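Local coordinates for protein fucose-binding lectin (Kordia periserrulae, PDB 6HTN) that binds fucosides such as methyl alpha-L-fucopyranoside as a lectin of the beta-propeller type, at residues Y119-N122 with Q123-Q127. Sequence-based numbering, arbitrary orientation.
Sequences YAYN and QDNVQ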
ATOM      1  N   TYR A 119      -7.383   1.693  15.771  1.00 16.26           N
ATOM      2  CA  TYR A 119      -6.191   2.515  15.468  1.00 17.06           C
ATOM      3  C   TYR A 119      -6.066   2.632  13.951  1.00 17.82           C
ATOM      4  O   TYR A 119      -6.148   1.620  13.250  1.00 16.93           O
ATOM      5  CB  TYR A 119      -4.934   1.857  16.032  1.00 18.58           C
ATOM      6  CG  TYR A 119      -5.013   1.665  17.522  1.00 15.86           C
ATOM      7  CD1 TYR A 119      -5.667   0.569  18.055  1.00 17.02           C
ATOM      8  CD2 TYR A 119      -4.463   2.602  18.422  1.00 17.98           C
ATOM      9  CE1 TYR A 119      -5.809   0.398  19.421  1.00 17.18           C
ATOM     10  CE2 TYR A 119      -4.586   2.424  19.770  1.00 17.51           C
ATOM     11  CZ  TYR A 119      -5.260   1.338  20.265  1.00 16.17           C
ATOM     12  OH  TYR A 119      -5.475   1.156  21.613  1.00 16.46           O
ATOM     13  N   ALA A 120      -5.856   3.856  13.485  1.00 17.64           N
ATOM     14  CA  ALA A 120      -5.595   4.076  12.053  1.00 17.57           C
ATOM     15  C   ALA A 120      -4.937   5.419  11.869  1.00 17.66           C
ATOM     16  O   ALA A 120      -5.243   6.399  12.581  1.00 17.06           O
ATOM     17  CB  ALA A 120      -6.892   4.042  11.261  1.00 19.41           C
ATOM     18  N   TYR A 121      -4.113   5.536  10.820  1.00 16.58           N
ATOM     19  CA  TYR A 121      -3.659   6.865  10.403  1.00 15.91           C
ATOM     20  C   TYR A 121      -4.843   7.691   9.912  1.00 17.59           C
ATOM     21  O   TYR A 121      -5.735   7.142   9.264  1.00 20.26           O
ATOM     22  CB  TYR A 121      -2.606   6.740   9.315  1.00 17.20           C
ATOM     23  CG  TYR A 121      -1.210   6.440   9.812  1.00 18.25           C
ATOM     24  CD1 TYR A 121      -0.363   7.477  10.176  1.00 20.55           C
ATOM     25  CD2 TYR A 121      -0.741   5.152   9.908  1.00 22.11           C
ATOM     26  CE1 TYR A 121       0.940   7.239  10.556  1.00 23.53           C
ATOM     27  CE2 TYR A 121       0.578   4.898  10.262  1.00 23.26           C
ATOM     28  CZ  TYR A 121       1.409   5.951  10.611  1.00 22.73           C
ATOM     29  OH  TYR A 121       2.700   5.698  11.005  1.00 28.80           O
ATOM     30  N   ASN A 122      -4.763   8.998  10.094  1.00 15.92           N
ATOM     31  CA  ASN A 122      -5.773   9.916   9.528  1.00 16.73           C
ATOM     32  C   ASN A 122      -5.160  10.694   8.358  1.00 17.03           C
ATOM     33  O   ASN A 122      -4.042  10.375   7.877  1.00 18.19           O
ATOM     34  CB  ASN A 122      -6.400  10.779  10.617  1.00 17.64           C
ATOM     35  CG  ASN A 122      -5.504  11.879  11.124  1.00 19.98           C
ATOM     36  OD1 ASN A 122      -4.375  12.067  10.617  1.00 18.05           O
ATOM     37  ND2 ASN A 122      -6.019  12.645  12.107  1.00 19.89           N
ATOM     38  N   GLN A 123      -5.927  11.648   7.869  1.00 16.44           N
ATOM     39  CA  GLN A 123      -5.560  12.379   6.652  1.00 18.07           C
ATOM     40  C   GLN A 123      -4.285  13.217   6.867  1.00 19.13           C
ATOM     41  O   GLN A 123      -3.629  13.576   5.891  1.00 20.30           O
ATOM     42  CB  GLN A 123      -6.731  13.280   6.202  1.00 21.28           C
ATOM     43  CG  GLN A 123      -7.015  14.474   7.099  1.00 21.66           C
ATOM     44  CD  GLN A 123      -7.816  14.239   8.363  1.00 25.21           C
ATOM     45  OE1 GLN A 123      -8.054  13.123   8.839  1.00 22.06           O
ATOM     46  NE2 GLN A 123      -8.345  15.346   8.880  1.00 31.71           N
ATOM     47  N   ASP A 124      -3.967  13.567   8.116  1.00 18.61           N
ATOM     48  CA  ASP A 124      -2.778  14.346   8.469  1.00 18.68           C
ATOM     49  C   ASP A 124      -1.567  13.451   8.756  1.00 16.67           C
ATOM     50  O   ASP A 124      -0.551  13.947   9.271  1.00 17.74           O
ATOM     51  CB  ASP A 124      -3.093  15.244   9.649  1.00 19.64           C
ATOM     52  CG  ASP A 124      -4.120  16.312   9.320  1.00 21.37           C
ATOM     53  OD1 ASP A 124      -4.013  16.943   8.289  1.00 21.01           O
ATOM     54  OD2 ASP A 124      -5.045  16.492  10.150  1.00 26.86           O
ATOM     55  N   ASN A 125      -1.656  12.157   8.462  1.00 17.44           N
ATOM     56  CA  ASN A 125      -0.563  11.190   8.718  1.00 17.21           C
ATOM     57  C   ASN A 125      -0.264  11.114  10.231  1.00 18.01           C
ATOM     58  O   ASN A 125       0.905  10.975  10.625  1.00 19.18           O
ATOM     59  CB  ASN A 125       0.698  11.534   7.913  1.00 17.28           C
ATOM     60  CG  ASN A 125       1.767  10.460   8.066  1.00 19.39           C
ATOM     61  OD1 ASN A 125       1.418   9.267   7.984  1.00 20.78           O
ATOM     62  ND2 ASN A 125       3.024  10.855   8.267  1.00 20.68           N
ATOM     63  N   VAL A 126      -1.307  11.180  11.039  1.00 16.58           N
ATOM     64  CA  VAL A 126      -1.214  10.978  12.483  1.00 16.90           C
ATOM     65  C   VAL A 126      -1.911   9.670  12.815  1.00 18.03           C
ATOM     66  O   VAL A 126      -3.068   9.466  12.400  1.00 18.13           O
ATOM     67  CB  VAL A 126      -1.818  12.134  13.271  1.00 20.38           C
ATOM     68  CG1 VAL A 126      -1.677  11.907  14.766  1.00 20.56           C
ATOM     69  CG2 VAL A 126      -1.153  13.463  12.888  1.00 21.25           C
ATOM     70  N   GLN A 127      -1.205   8.833  13.587  1.00 18.08           N
ATOM     71  CA  GLN A 127      -1.843   7.597  14.079  1.00 19.31           C
ATOM     72  C   GLN A 127      -2.843   7.985  15.173  1.00 19.04           C
ATOM     73  O   GLN A 127      -2.405   8.644  16.188  1.00 21.44           O
ATOM     74  CB  GLN A 127      -0.819   6.672  14.715  1.00 19.19           C
ATOM     75  CG  GLN A 127       0.289   6.162  13.827  1.00 21.37           C
ATOM     76  CD  GLN A 127       1.118   5.090  14.511  1.00 27.42           C
ATOM     77  OE1 GLN A 127       0.839   4.708  15.644  1.00 25.54           O
ATOM     78  NE2 GLN A 127       2.146   4.578  13.841  1.00 22.84           N
TER
HETATM   79  O   HOH W   1      -5.050  15.259  12.669  1.00 28.60           O
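Asn122 shows how one amide oxygen can reinforce a hairpin turn that backbone bonds already close: its OD1 accepts from Asp124 N at 2.9 Å, an Asx turn, and from Val126 N at 3.2 Å, the two donors arriving from opposite faces of the amide plane. With CG lodged between the backbone N and the carbonyl carbon (chi1 74°), OD1 is turned toward the N-H groups of the residues that follow. The turn itself, type I from Asn122 to Asn125, is closed by Asn125 N on Asn122 O at 3.0 Å, and Asn122 N gives its hydrogen to Val126 O at 2.9 Å. On the amide's other arm, a water accepts from Asn122 ND2 and donates to Asp124 OD2. Gln123 N, buried here, finds no partner.

Tyr121 and Gln127 form a non-hydrogen-bonded antiparallel pair with side chains on the same face of the sheet. Gln127 CG sits 3.6 Å from the Tyr121 ring centroid in a CH-pi contact, and the extended chain beyond it carries NE2 to Tyr121 OH at 3.1 Å, an almost straight bond (176°) in the plane of the Gln127 amide. Further hydrogen bonds join Gln127 OE1 to Tyr142 OH, Gln127 NE2 and Asn125 OD1 to Ser19 and Gln22 of the third subunit, and Asn125 ND2 and Asp124 OD1 to Thr73 and Tyr97 of the second. The loop links the inner strands 114-121 and 127-132 of a four-stranded antiparallel propeller blade, its tip meeting two neighbouring subunits.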